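PDB 2Z5L: tylactone synthase starter module and modules 1 & 2 from Streptomyces fradiae, which probably uses NADPH to reduce the beta-keto group of the growing polyketide, setting alcohol chirality as the first ketoreductase of tylosin biosynthesis. Local coordinates for residues Ala172-Leu176 with Ala349-Thr353; Val392-Asn398 with Ser446-Leu452; Thr119-Arg123 with Phe359-Arg363; Leu95-Glu100 with Ala131-Val137; Asp228-Gln232 with Arg493-Leu497. One frame throughout, in Å; residues are numbered along the deposited sequence.

Contact 1. Residues Ala172-Leu176 with Ala349-Thr353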
# COMPACT_ATOMS: atom_id res chain seq x y z
N ALA A 172 -5.14 6.26 8.35
CA ALA A 172 -6.21 7.01 9.03
C ALA A 172 -6.40 6.53 10.48
O ALA A 172 -6.61 7.34 11.37
CB ALA A 172 -7.52 6.86 8.27
N ALA A 173 -6.31 5.22 10.69
CA ALA A 173 -6.46 4.65 12.02
C ALA A 173 -5.47 5.25 13.02
O ALA A 173 -5.82 5.54 14.17
CB ALA A 173 -6.29 3.13 11.96
N LEU A 174 -4.24 5.44 12.56
CA LEU A 174 -3.16 5.97 13.39
C LEU A 174 -3.17 7.49 13.54
O LEU A 174 -2.76 8.03 14.57
CB LEU A 174 -1.81 5.54 12.80
CG LEU A 174 -1.55 4.03 12.70
CD1 LEU A 174 -0.52 3.76 11.62
CD2 LEU A 174 -1.10 3.49 14.05
N GLU A 175 -3.65 8.17 12.50
CA GLU A 175 -3.72 9.63 12.51
C GLU A 175 -4.95 10.19 13.20
O GLU A 175 -4.89 11.24 13.86
CB GLU A 175 -3.68 10.15 11.09
CG GLU A 175 -2.30 10.46 10.60
CD GLU A 175 -2.34 11.21 9.29
OE1 GLU A 175 -3.08 12.21 9.21
OE2 GLU A 175 -1.64 10.79 8.35
N LEU A 176 -6.06 9.48 13.04
CA LEU A 176 -7.35 9.87 13.60
C LEU A 176 -8.00 8.67 14.29
O LEU A 176 -9.05 8.21 13.86
CB LEU A 176 -8.26 10.37 12.48
CG LEU A 176 -7.60 11.37 11.52
CD1 LEU A 176 -8.60 11.80 10.44
CD2 LEU A 176 -7.12 12.58 12.32
N ALA A 349 2.88 14.10 4.64
CA ALA A 349 1.79 15.05 4.81
C ALA A 349 0.61 14.37 5.50
O ALA A 349 0.09 13.37 5.00
CB ALA A 349 1.36 15.60 3.45
N VAL A 350 0.21 14.89 6.65
CA VAL A 350 -0.92 14.34 7.39
C VAL A 350 -2.19 14.53 6.60
O VAL A 350 -2.27 15.39 5.72
CB VAL A 350 -1.09 15.02 8.77
CG1 VAL A 350 0.06 14.65 9.68
CG2 VAL A 350 -1.16 16.53 8.58
N ILE A 351 -3.19 13.72 6.93
CA ILE A 351 -4.49 13.75 6.27
C ILE A 351 -5.16 15.13 6.22
O ILE A 351 -5.73 15.52 5.19
CB ILE A 351 -5.45 12.78 6.96
CG1 ILE A 351 -4.86 11.38 6.92
CG2 ILE A 351 -6.84 12.82 6.28
CD1 ILE A 351 -5.64 10.36 7.74
N ASP A 352 -5.07 15.86 7.32
CA ASP A 352 -5.68 17.19 7.36
C ASP A 352 -5.06 18.13 6.35
O ASP A 352 -5.70 19.09 5.92
CB ASP A 352 -5.56 17.81 8.76
CG ASP A 352 -6.10 19.23 8.81
OD1 ASP A 352 -7.31 19.42 8.57
OD2 ASP A 352 -5.31 20.16 9.09
N THR A 353 -3.83 17.85 5.96
CA THR A 353 -3.13 18.71 5.00
C THR A 353 -2.84 18.01 3.68
O THR A 353 -2.11 18.54 2.85
CB THR A 353 -1.80 19.22 5.57
OG1 THR A 353 -0.88 18.12 5.69
CG2 THR A 353 -2.02 19.83 6.94
O HOH W 1 -1.26 11.22 5.69
O HOH W 2 -4.54 14.69 9.99
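E175 and I351 bury the most surface here, and one carboxylate oxygen organises their meeting. OE1 of E175 receives the backbone N of I351 at 2.7 Å through its syn lone pair, with a nearly straight N-H angle of 164°. That N stands at the start of the short 3-10 turn 351-353, where a backbone N-H has no earlier turn to bond to, so a long acidic side chain suits the place. Beyond CG the glutamate is extended, which carries its carboxylate across from the end of helix 160-175. Two waters widen the grip: one joins OE2 of E175 to the carbonyl of A349, the other joins OE1 to the N of D352. OE2 also accepts the backbone N of G400, so both oxygens are engaged.

The aliphatic half of the contact belongs to I351. With CG1 beside the backbone N (chi1 -59°), its branch runs past the carboxylate and lays CD1 on the helix, 3.6 Å from CA of A172 and 3.9 Å from CB of E175. The small A172 allows this close approach, while CD1 of L176 touches the same methyl at 4.3 Å.

The loop follows directly on a Leu-Asp-Asp sequence of the kind that marks B-type ketoreductases. The contact seats this loop of the catalytic subdomain against a helix of the structural one.

Contact 2. Residues Val392-Asn398 with Ser446-Leu452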
# COMPACT_ATOMS: atom_id res chain seq x y z
N VAL A 392 6.63 -0.58 3.94
CA VAL A 392 5.83 -1.17 5.01
C VAL A 392 4.67 -0.22 5.35
O VAL A 392 3.68 -0.62 5.98
CB VAL A 392 6.68 -1.42 6.28
CG1 VAL A 392 7.07 -0.09 6.89
CG2 VAL A 392 5.91 -2.28 7.27
N THR A 393 4.80 1.03 4.92
CA THR A 393 3.77 2.02 5.17
C THR A 393 2.46 1.61 4.51
O THR A 393 1.38 1.93 5.01
CB THR A 393 4.18 3.40 4.64
OG1 THR A 393 4.41 3.31 3.23
CG2 THR A 393 5.46 3.89 5.34
N GLY A 394 2.57 0.91 3.39
CA GLY A 394 1.39 0.46 2.67
C GLY A 394 0.92 -0.92 3.07
O GLY A 394 -0.03 -1.43 2.47
N THR A 395 1.56 -1.54 4.06
CA THR A 395 1.15 -2.87 4.51
C THR A 395 0.77 -2.88 6.00
O THR A 395 -0.14 -3.59 6.39
CB THR A 395 2.26 -3.94 4.31
OG1 THR A 395 2.74 -3.88 2.96
CG2 THR A 395 1.70 -5.34 4.57
N TRP A 396 1.48 -2.10 6.81
CA TRP A 396 1.16 -2.02 8.23
C TRP A 396 0.48 -0.71 8.54
O TRP A 396 -0.46 -0.65 9.32
CB TRP A 396 2.41 -2.13 9.10
CG TRP A 396 3.07 -3.47 9.06
CD1 TRP A 396 2.63 -4.59 8.42
CD2 TRP A 396 4.31 -3.82 9.68
NE1 TRP A 396 3.52 -5.62 8.59
CE2 TRP A 396 4.56 -5.18 9.36
CE3 TRP A 396 5.23 -3.13 10.47
CZ2 TRP A 396 5.70 -5.85 9.81
CZ3 TRP A 396 6.36 -3.80 10.91
CH2 TRP A 396 6.59 -5.15 10.58
N GLY A 397 0.96 0.36 7.92
CA GLY A 397 0.37 1.67 8.17
C GLY A 397 1.36 2.54 8.91
O GLY A 397 2.23 2.03 9.63
N ASN A 398 1.23 3.85 8.74
CA ASN A 398 2.12 4.82 9.38
C ASN A 398 1.62 6.24 9.16
O ASN A 398 1.43 6.68 8.03
CB ASN A 398 3.53 4.68 8.82
CG ASN A 398 4.52 5.62 9.48
OD1 ASN A 398 4.67 5.60 10.70
ND2 ASN A 398 5.20 6.43 8.68
N SER A 446 8.77 8.87 12.39
CA SER A 446 7.74 8.24 13.19
C SER A 446 7.98 6.76 13.34
O SER A 446 7.84 6.21 14.44
CB SER A 446 6.36 8.47 12.58
OG SER A 446 5.39 7.71 13.29
N LEU A 447 8.33 6.10 12.24
CA LEU A 447 8.60 4.66 12.25
C LEU A 447 9.79 4.35 13.14
O LEU A 447 9.84 3.31 13.79
CB LEU A 447 8.91 4.17 10.83
CG LEU A 447 7.78 4.09 9.82
CD1 LEU A 447 8.34 3.72 8.45
CD2 LEU A 447 6.76 3.07 10.28
N SER A 448 10.74 5.27 13.16
CA SER A 448 11.94 5.10 13.96
C SER A 448 11.61 4.98 15.44
O SER A 448 11.96 3.99 16.08
CB SER A 448 12.89 6.28 13.73
OG SER A 448 14.17 5.99 14.25
N ARG A 449 10.92 5.98 15.97
CA ARG A 449 10.55 5.97 17.39
C ARG A 449 9.67 4.79 17.74
O ARG A 449 9.80 4.21 18.82
CB ARG A 449 9.86 7.29 17.77
CG ARG A 449 10.79 8.50 17.75
CD ARG A 449 11.92 8.35 18.77
NE ARG A 449 13.05 9.24 18.51
CZ ARG A 449 12.98 10.57 18.52
NH1 ARG A 449 11.82 11.18 18.79
NH2 ARG A 449 14.06 11.30 18.26
N ARG A 450 8.77 4.42 16.84
CA ARG A 450 7.89 3.29 17.10
C ARG A 450 8.66 1.98 17.24
O ARG A 450 8.12 0.98 17.72
CB ARG A 450 6.84 3.16 15.98
CG ARG A 450 5.76 4.26 15.98
CD ARG A 450 4.86 4.17 14.74
NE ARG A 450 4.09 2.93 14.67
CZ ARG A 450 3.39 2.54 13.62
NH1 ARG A 450 2.72 1.39 13.65
NH2 ARG A 450 3.35 3.29 12.51
N GLY A 451 9.93 1.97 16.84
CA GLY A 451 10.72 0.76 16.96
C GLY A 451 11.39 0.17 15.72
O GLY A 451 12.02 -0.89 15.81
N LEU A 452 11.26 0.83 14.57
CA LEU A 452 11.90 0.30 13.37
C LEU A 452 13.37 0.69 13.35
O LEU A 452 13.73 1.79 13.77
CB LEU A 452 11.25 0.84 12.09
CG LEU A 452 9.83 0.45 11.73
CD1 LEU A 452 9.64 0.66 10.22
CD2 LEU A 452 9.55 -0.98 12.08
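R450 and N398 are joined by a hydrogen bond from NH2 of R450 to OD1 of N398, 3.2 Å long. The donor lies in the carbonyl plane, on a lone pair, and the amide and guanidinium planes are only 20° apart, yet the N-H is bent (135°). The same NH2 reaches O of G397 in a weak bond, and S446 OG adds another weak one to OD1 of N398. Other partners do much of the holding: ND2 of N398 bonds to Q401 and to the carbonyl of G443, and NH1 of R450 to T489. Asparagine suits this spot because its amide accepts on one side and donates on the other.

This loop joins strand 386-391 to helix 402-419 in the short-chain dehydrogenase fold, and helix 442-450 probably corresponds to the lid helix of ketoreductases. That helix ends in a Schellman motif, in which G451 supplies the positive phi.

Outside the polar group lies a hydrocarbon layer. L447 sets CD2 against the amide of N398, 3.5 Å from CG, while its other methyl, CD1, meets CG1 of V392 at 4.3 Å and CG2 of T393 at 4.2 Å. Past the turn, L452 divides its branches: CD1 rests on CG1 of V392, and CD2 comes obliquely to the W396 ring, 4.4 Å from CZ3. The V392 methyl CG2 lies over one face of that indole, toward its rim, and F498 meets it edge-to-face.

Contact 3. Residues Thr119-Arg123 with Phe359-Arg363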
# COMPACT_ATOMS: atom_id res chain seq x y z
N THR A 119 -9.50 5.44 -9.10
CA THR A 119 -8.65 6.20 -8.21
C THR A 119 -9.42 7.42 -7.73
O THR A 119 -9.20 7.91 -6.62
CB THR A 119 -7.38 6.66 -8.92
OG1 THR A 119 -6.67 5.52 -9.41
CG2 THR A 119 -6.49 7.40 -7.94
N ASP A 120 -10.34 7.90 -8.56
CA ASP A 120 -11.15 9.05 -8.19
C ASP A 120 -11.92 8.71 -6.92
O ASP A 120 -12.15 9.57 -6.07
CB ASP A 120 -12.14 9.38 -9.31
CG ASP A 120 -11.65 10.48 -10.21
OD1 ASP A 120 -10.42 10.53 -10.45
OD2 ASP A 120 -12.49 11.29 -10.67
N ALA A 121 -12.31 7.45 -6.82
CA ALA A 121 -13.05 6.97 -5.66
C ALA A 121 -12.17 7.10 -4.43
O ALA A 121 -12.64 7.49 -3.37
CB ALA A 121 -13.47 5.51 -5.86
N VAL A 122 -10.90 6.72 -4.57
CA VAL A 122 -9.93 6.82 -3.48
C VAL A 122 -9.76 8.28 -3.09
O VAL A 122 -9.71 8.62 -1.91
CB VAL A 122 -8.58 6.25 -3.89
CG1 VAL A 122 -7.64 6.22 -2.67
CG2 VAL A 122 -8.77 4.85 -4.43
N ARG A 123 -9.65 9.13 -4.10
CA ARG A 123 -9.49 10.55 -3.85
C ARG A 123 -10.70 11.09 -3.09
O ARG A 123 -10.55 11.78 -2.08
CB ARG A 123 -9.32 11.31 -5.17
CG ARG A 123 -8.07 10.91 -5.96
CD ARG A 123 -7.88 11.83 -7.15
NE ARG A 123 -6.76 11.42 -7.99
CZ ARG A 123 -6.85 10.53 -8.97
NH1 ARG A 123 -8.02 9.95 -9.24
NH2 ARG A 123 -5.78 10.21 -9.68
N PHE A 359 -1.15 13.97 -3.55
CA PHE A 359 -1.52 12.56 -3.74
C PHE A 359 -1.11 12.10 -5.14
O PHE A 359 -0.73 10.94 -5.35
CB PHE A 359 -3.02 12.36 -3.52
CG PHE A 359 -3.47 10.93 -3.66
CD1 PHE A 359 -3.86 10.41 -4.89
CD2 PHE A 359 -3.51 10.09 -2.55
CE1 PHE A 359 -4.28 9.07 -5.02
CE2 PHE A 359 -3.93 8.76 -2.66
CZ PHE A 359 -4.32 8.25 -3.91
N GLU A 360 -1.20 13.00 -6.10
CA GLU A 360 -0.83 12.66 -7.46
C GLU A 360 0.66 12.64 -7.62
O GLU A 360 1.23 11.78 -8.28
CB GLU A 360 -1.44 13.66 -8.45
CG GLU A 360 -2.91 13.42 -8.71
CD GLU A 360 -3.16 12.00 -9.20
OE1 GLU A 360 -2.66 11.62 -10.29
OE2 GLU A 360 -3.85 11.25 -8.47
N THR A 361 1.31 13.62 -7.01
CA THR A 361 2.76 13.71 -7.10
C THR A 361 3.39 12.45 -6.52
O THR A 361 4.38 11.93 -7.04
CB THR A 361 3.24 14.95 -6.35
OG1 THR A 361 2.76 16.12 -7.02
CG2 THR A 361 4.75 14.98 -6.28
N VAL A 362 2.78 11.92 -5.46
CA VAL A 362 3.31 10.73 -4.82
C VAL A 362 3.08 9.46 -5.61
O VAL A 362 3.97 8.60 -5.68
CB VAL A 362 2.73 10.59 -3.40
CG1 VAL A 362 3.15 9.25 -2.77
CG2 VAL A 362 3.23 11.74 -2.55
N ARG A 363 1.91 9.32 -6.21
CA ARG A 363 1.66 8.09 -6.98
C ARG A 363 2.25 8.11 -8.38
O ARG A 363 2.56 7.06 -8.94
CB ARG A 363 0.16 7.78 -7.03
CG ARG A 363 -0.67 8.74 -7.82
CD ARG A 363 -2.13 8.50 -7.47
NE ARG A 363 -2.48 7.09 -7.68
CZ ARG A 363 -2.74 6.57 -8.87
NH1 ARG A 363 -2.70 7.34 -9.95
NH2 ARG A 363 -3.04 5.28 -9.00
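F359 is the centre of the tightly packed part, where three residues of helix 119-135 gather round its ring. The methyl CG2 of T119 comes at the ring edge, 4.0 Å from CE1 of F359, and CG1 of V122 approaches CZ obliquely at 4.1 Å. The aliphatic stem of R123 completes the group. A long, bulky aromatic suits this place because the helices stand well apart: the axes of the short segments approach no closer than 12.7 Å, at 132° between their directions, and F359 spans the distance with CG anti to its own nitrogen (chi1 -178°). The T119 methyl also sits over the centre of the R363 guanidinium face. Q164 of helix 160-175 touches T119, V122, F359 and R363 as well.

Toward solvent the chemistry changes to charge. R123, extended from CG to NE, turns its side edge to E360 and grips the single oxygen OE2 with two nitrogens. NE of R123 lies 3.0 Å from OE2 of E360; the modelled NH2 approach is doubtfully short. Both donors reach OE2 from above the carboxylate plane, and the planes of the two groups are 45° apart. NH1 of R123 makes a salt bridge of 2.7 Å with OD1 of D120 on its own helix. The two acids flank R123 and probably offset its charge, which lies close to that of R363 (NH2 of R123 to NH1 of R363, 4.2 Å).

F359 and its neighbours, with a salt-bridged rim, join a helix of the structural subdomain to helix 356-376 of the catalytic one, in the two-subdomain architecture of modular polyketide ketoreductases.

Contact 4. Residues Leu95-Glu100 with Ala131-Val137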
# COMPACT_ATOMS: atom_id res chain seq x y z
N LEU A 95 -22.21 16.61 4.13
CA LEU A 95 -22.29 15.91 5.42
C LEU A 95 -22.73 16.80 6.57
O LEU A 95 -23.43 16.36 7.48
CB LEU A 95 -20.93 15.32 5.79
CG LEU A 95 -20.35 14.17 4.99
CD1 LEU A 95 -18.93 13.90 5.48
CD2 LEU A 95 -21.22 12.94 5.13
N LYS A 96 -22.28 18.05 6.52
CA LYS A 96 -22.55 19.06 7.54
C LYS A 96 -23.92 18.96 8.22
O LYS A 96 -24.00 18.84 9.46
CB LYS A 96 -22.37 20.47 6.93
CG LYS A 96 -22.35 21.65 7.92
CD LYS A 96 -20.96 21.90 8.50
CE LYS A 96 -20.92 23.08 9.51
NZ LYS A 96 -20.95 24.45 8.90
N PRO A 97 -25.00 19.00 7.43
CA PRO A 97 -26.34 18.91 8.01
C PRO A 97 -26.74 17.58 8.70
O PRO A 97 -27.48 17.60 9.69
CB PRO A 97 -27.25 19.27 6.83
CG PRO A 97 -26.46 18.80 5.65
CD PRO A 97 -25.06 19.21 5.98
N SER A 98 -26.24 16.44 8.21
CA SER A 98 -26.55 15.13 8.80
C SER A 98 -25.67 14.77 10.01
O SER A 98 -26.09 13.99 10.86
CB SER A 98 -26.40 14.01 7.76
OG SER A 98 -27.49 13.97 6.85
N MET A 99 -24.47 15.34 10.08
CA MET A 99 -23.52 15.08 11.16
C MET A 99 -23.88 15.86 12.42
O MET A 99 -23.81 15.34 13.53
CB MET A 99 -22.10 15.46 10.75
CG MET A 99 -21.57 14.76 9.51
SD MET A 99 -21.50 12.99 9.67
CE MET A 99 -20.03 12.77 10.69
N GLU A 100 -24.26 17.11 12.24
CA GLU A 100 -24.63 17.95 13.36
C GLU A 100 -26.03 17.64 13.86
O GLU A 100 -26.46 18.17 14.88
CB GLU A 100 -24.52 19.41 12.95
CG GLU A 100 -23.09 19.83 12.76
CD GLU A 100 -22.97 21.11 11.99
OE1 GLU A 100 -21.83 21.62 11.87
OE2 GLU A 100 -24.00 21.61 11.50
N ALA A 131 -13.31 15.63 5.45
CA ALA A 131 -14.48 16.44 5.70
C ALA A 131 -15.09 16.16 7.06
O ALA A 131 -15.53 17.08 7.75
CB ALA A 131 -15.52 16.21 4.60
N VAL A 132 -15.11 14.88 7.45
CA VAL A 132 -15.67 14.48 8.73
C VAL A 132 -14.87 15.07 9.88
O VAL A 132 -15.41 15.47 10.91
CB VAL A 132 -15.69 12.96 8.88
CG1 VAL A 132 -16.13 12.59 10.29
CG2 VAL A 132 -16.63 12.35 7.86
N SER A 133 -13.56 15.12 9.68
CA SER A 133 -12.64 15.66 10.66
C SER A 133 -12.89 17.17 10.73
O SER A 133 -12.95 17.74 11.82
CB SER A 133 -11.20 15.37 10.23
OG SER A 133 -10.26 15.82 11.18
N ASP A 134 -13.05 17.80 9.57
CA ASP A 134 -13.28 19.24 9.53
C ASP A 134 -14.56 19.67 10.27
O ASP A 134 -14.53 20.61 11.06
CB ASP A 134 -13.36 19.74 8.08
CG ASP A 134 -12.08 19.48 7.29
OD1 ASP A 134 -10.97 19.67 7.85
OD2 ASP A 134 -12.18 19.09 6.10
N ILE A 135 -15.66 18.99 10.00
CA ILE A 135 -16.93 19.31 10.64
C ILE A 135 -16.84 19.27 12.16
O ILE A 135 -17.66 19.85 12.87
CB ILE A 135 -18.03 18.35 10.17
CG1 ILE A 135 -18.20 18.50 8.65
CG2 ILE A 135 -19.33 18.63 10.90
CD1 ILE A 135 -19.22 17.55 8.07
N GLY A 136 -15.82 18.58 12.66
CA GLY A 136 -15.61 18.47 14.10
C GLY A 136 -16.83 18.04 14.89
O GLY A 136 -17.12 18.59 15.95
N VAL A 137 -17.55 17.05 14.38
CA VAL A 137 -18.74 16.54 15.05
C VAL A 137 -18.29 15.50 16.09
O VAL A 137 -17.80 14.43 15.73
CB VAL A 137 -19.71 15.89 14.03
CG1 VAL A 137 -18.94 15.00 13.07
CG2 VAL A 137 -20.78 15.09 14.76
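I135 is the chief bump of this contact, and it fills a hollow made by one turn of helix 88-99. Its methyl CD1 enters between L95, K96 and M99, reaching 3.6 Å from CB of L95. The backbone N of K96 is 3.5 Å from the same CD1 of I135. A beta-branched chain fits well: CG1 is carried toward the hollow while CG2 stays outside, near OE1 of E100. In return, L95 pushes CD1 into a shallow dip on the other helix, 3.7 Å from CG2 of V132 and 4.2 Å from CB of A131. The small alanine makes the floor of that dip.

The two helices belong to the N-terminal, Rossmann-like subdomain, where they pack against the parallel strands of its sheet; L95 and M99 also touch L51 on strand 49-54. Their segment axes come within 10.3 Å and are inclined at 58°. P97, with no N-H to give, contributes to a kink in helix 88-99.

M99 is folded back on itself, bent at chi2 (-60°) and again at chi3, so that CE curls into a notch between the valines. It lies 3.9 Å from CG1 of V132 and 3.4 Å from CG1 of V137, the latter tighter than usual for two carbons. The unbranched, flexible thioether suits this curved path. V137, just past helix 119-135, lays CG2 against the carbonyl oxygen of M99 at 3.3 Å.

Contact 5. Residues Asp228-Gln232 with Arg493-Leu497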
# COMPACT_ATOMS: atom_id res chain seq x y z
N ASP A 228 -14.71 -6.59 19.21
CA ASP A 228 -13.27 -6.53 19.03
C ASP A 228 -12.88 -5.47 18.01
O ASP A 228 -13.56 -5.28 17.00
CB ASP A 228 -12.72 -7.88 18.59
CG ASP A 228 -12.76 -8.90 19.71
OD1 ASP A 228 -12.28 -8.57 20.82
OD2 ASP A 228 -13.26 -10.03 19.48
N GLY A 229 -11.78 -4.78 18.29
CA GLY A 229 -11.30 -3.74 17.40
C GLY A 229 -10.81 -4.27 16.07
O GLY A 229 -9.69 -3.97 15.67
N GLU A 230 -11.63 -5.05 15.39
CA GLU A 230 -11.25 -5.58 14.09
C GLU A 230 -11.62 -4.57 13.01
O GLU A 230 -12.68 -4.66 12.38
CB GLU A 230 -11.97 -6.91 13.84
CG GLU A 230 -11.61 -8.02 14.82
CD GLU A 230 -10.20 -8.58 14.59
OE1 GLU A 230 -9.80 -9.48 15.35
OE2 GLU A 230 -9.52 -8.12 13.65
N ASP A 231 -10.73 -3.60 12.80
CA ASP A 231 -10.93 -2.55 11.81
C ASP A 231 -10.35 -2.90 10.43
O ASP A 231 -10.11 -2.01 9.61
CB ASP A 231 -10.34 -1.22 12.32
CG ASP A 231 -8.88 -1.35 12.76
OD1 ASP A 231 -8.33 -0.34 13.26
OD2 ASP A 231 -8.29 -2.44 12.61
N GLN A 232 -10.16 -4.19 10.18
CA GLN A 232 -9.64 -4.69 8.91
C GLN A 232 -10.18 -6.11 8.74
O GLN A 232 -9.52 -7.08 9.11
CB GLN A 232 -8.11 -4.72 8.91
CG GLN A 232 -7.43 -3.35 8.82
CD GLN A 232 -5.92 -3.46 8.63
OE1 GLN A 232 -5.45 -4.03 7.65
NE2 GLN A 232 -5.17 -2.92 9.57
N ARG A 493 -3.26 3.39 18.64
CA ARG A 493 -4.45 2.69 18.18
C ARG A 493 -4.37 1.20 18.53
O ARG A 493 -3.46 0.50 18.09
CB ARG A 493 -4.57 2.89 16.66
CG ARG A 493 -5.65 2.07 15.95
CD ARG A 493 -7.02 2.73 16.00
NE ARG A 493 -7.93 2.09 15.05
CZ ARG A 493 -9.13 2.58 14.73
NH1 ARG A 493 -9.56 3.71 15.26
NH2 ARG A 493 -9.88 1.93 13.85
N PRO A 494 -5.31 0.70 19.36
CA PRO A 494 -5.33 -0.71 19.74
C PRO A 494 -5.85 -1.56 18.59
O PRO A 494 -6.70 -1.09 17.81
CB PRO A 494 -6.26 -0.72 20.95
CG PRO A 494 -7.24 0.33 20.60
CD PRO A 494 -6.35 1.45 20.09
N GLY A 495 -5.37 -2.79 18.47
CA GLY A 495 -5.81 -3.64 17.38
C GLY A 495 -5.28 -5.06 17.42
O GLY A 495 -4.42 -5.40 18.23
N ARG A 496 -5.80 -5.88 16.51
CA ARG A 496 -5.44 -7.29 16.41
C ARG A 496 -4.41 -7.58 15.31
O ARG A 496 -3.95 -8.72 15.14
CB ARG A 496 -6.71 -8.11 16.14
CG ARG A 496 -7.80 -7.99 17.22
CD ARG A 496 -7.48 -8.79 18.48
NE ARG A 496 -8.68 -9.32 19.13
CZ ARG A 496 -8.68 -10.23 20.09
NH1 ARG A 496 -7.53 -10.73 20.54
NH2 ARG A 496 -9.82 -10.66 20.61
N LEU A 497 -4.04 -6.54 14.57
CA LEU A 497 -3.09 -6.66 13.46
C LEU A 497 -1.78 -7.39 13.75
O LEU A 497 -1.41 -8.34 13.05
CB LEU A 497 -2.80 -5.26 12.91
CG LEU A 497 -2.23 -5.14 11.49
CD1 LEU A 497 -0.73 -5.17 11.53
CD2 LEU A 497 -2.80 -6.24 10.61
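D231 offers a single oxygen, OD1, to two nitrogens of R493, and all of this happens almost in one plane. NH2 of R493 stands 2.8 Å from OD1 of D231, on its anti lone pair, and NE lies 3.0 Å from that oxygen, met nearly end-on to the C-O bond. The two flat groups are only 18° apart, and the side chains approach from opposite directions. D231 holds its carboxylate between the backbone N and the carbonyl carbon (chi1 53°), turned toward the arginine. NH1 of R493 goes on to the carbonyl of W180.

Neither segment has regular structure over the contact. G229 and E230 are centres of successive inverse gamma turns, and CA of G229 passes 5.5 Å from CA of G495.

At the far end R496 faces two acids less firmly. Its NH2 makes a weak bond to OD1 of D228 at 3.2 Å, with the planes 66° apart. E230 sets OE1 over the aliphatic stem, 3.1 Å from CG of R496, but is only a long ion pair to the head, no N-H pointing at it; its salt bridge goes to R244. Q232, at the end of the segment, rests NE2 near CG of L497.

The chemistry implies two grades of attachment: a flat, directional pair at D231 that should fix R493 in rotation, and a looser network at R496, acting mainly through charge and probably partly screened by solvent on the exposed D228 side.

Contact 4 closes the first loop, from 95-100 to 131-137, wholly within the structural subdomain. Before it closes, 119-123 opens contact 3, so the two cross, sharing helix 119-135. Contact 3 ends at 359-363 and encloses contact 1; both tie the structural subdomain to the catalytic one. Contact 5 opens at 228-232, before either has closed, and crosses both on its way to 493-497, fastening the loop between helices 482-492 and 502-507 beside strand 232-236. Within its span lies contact 2, local to the catalytic subdomain. Neighbours also touch: L174 packs on N398, linking contacts 1 and 2, and A173 meets R493, linking contacts 1 and 5.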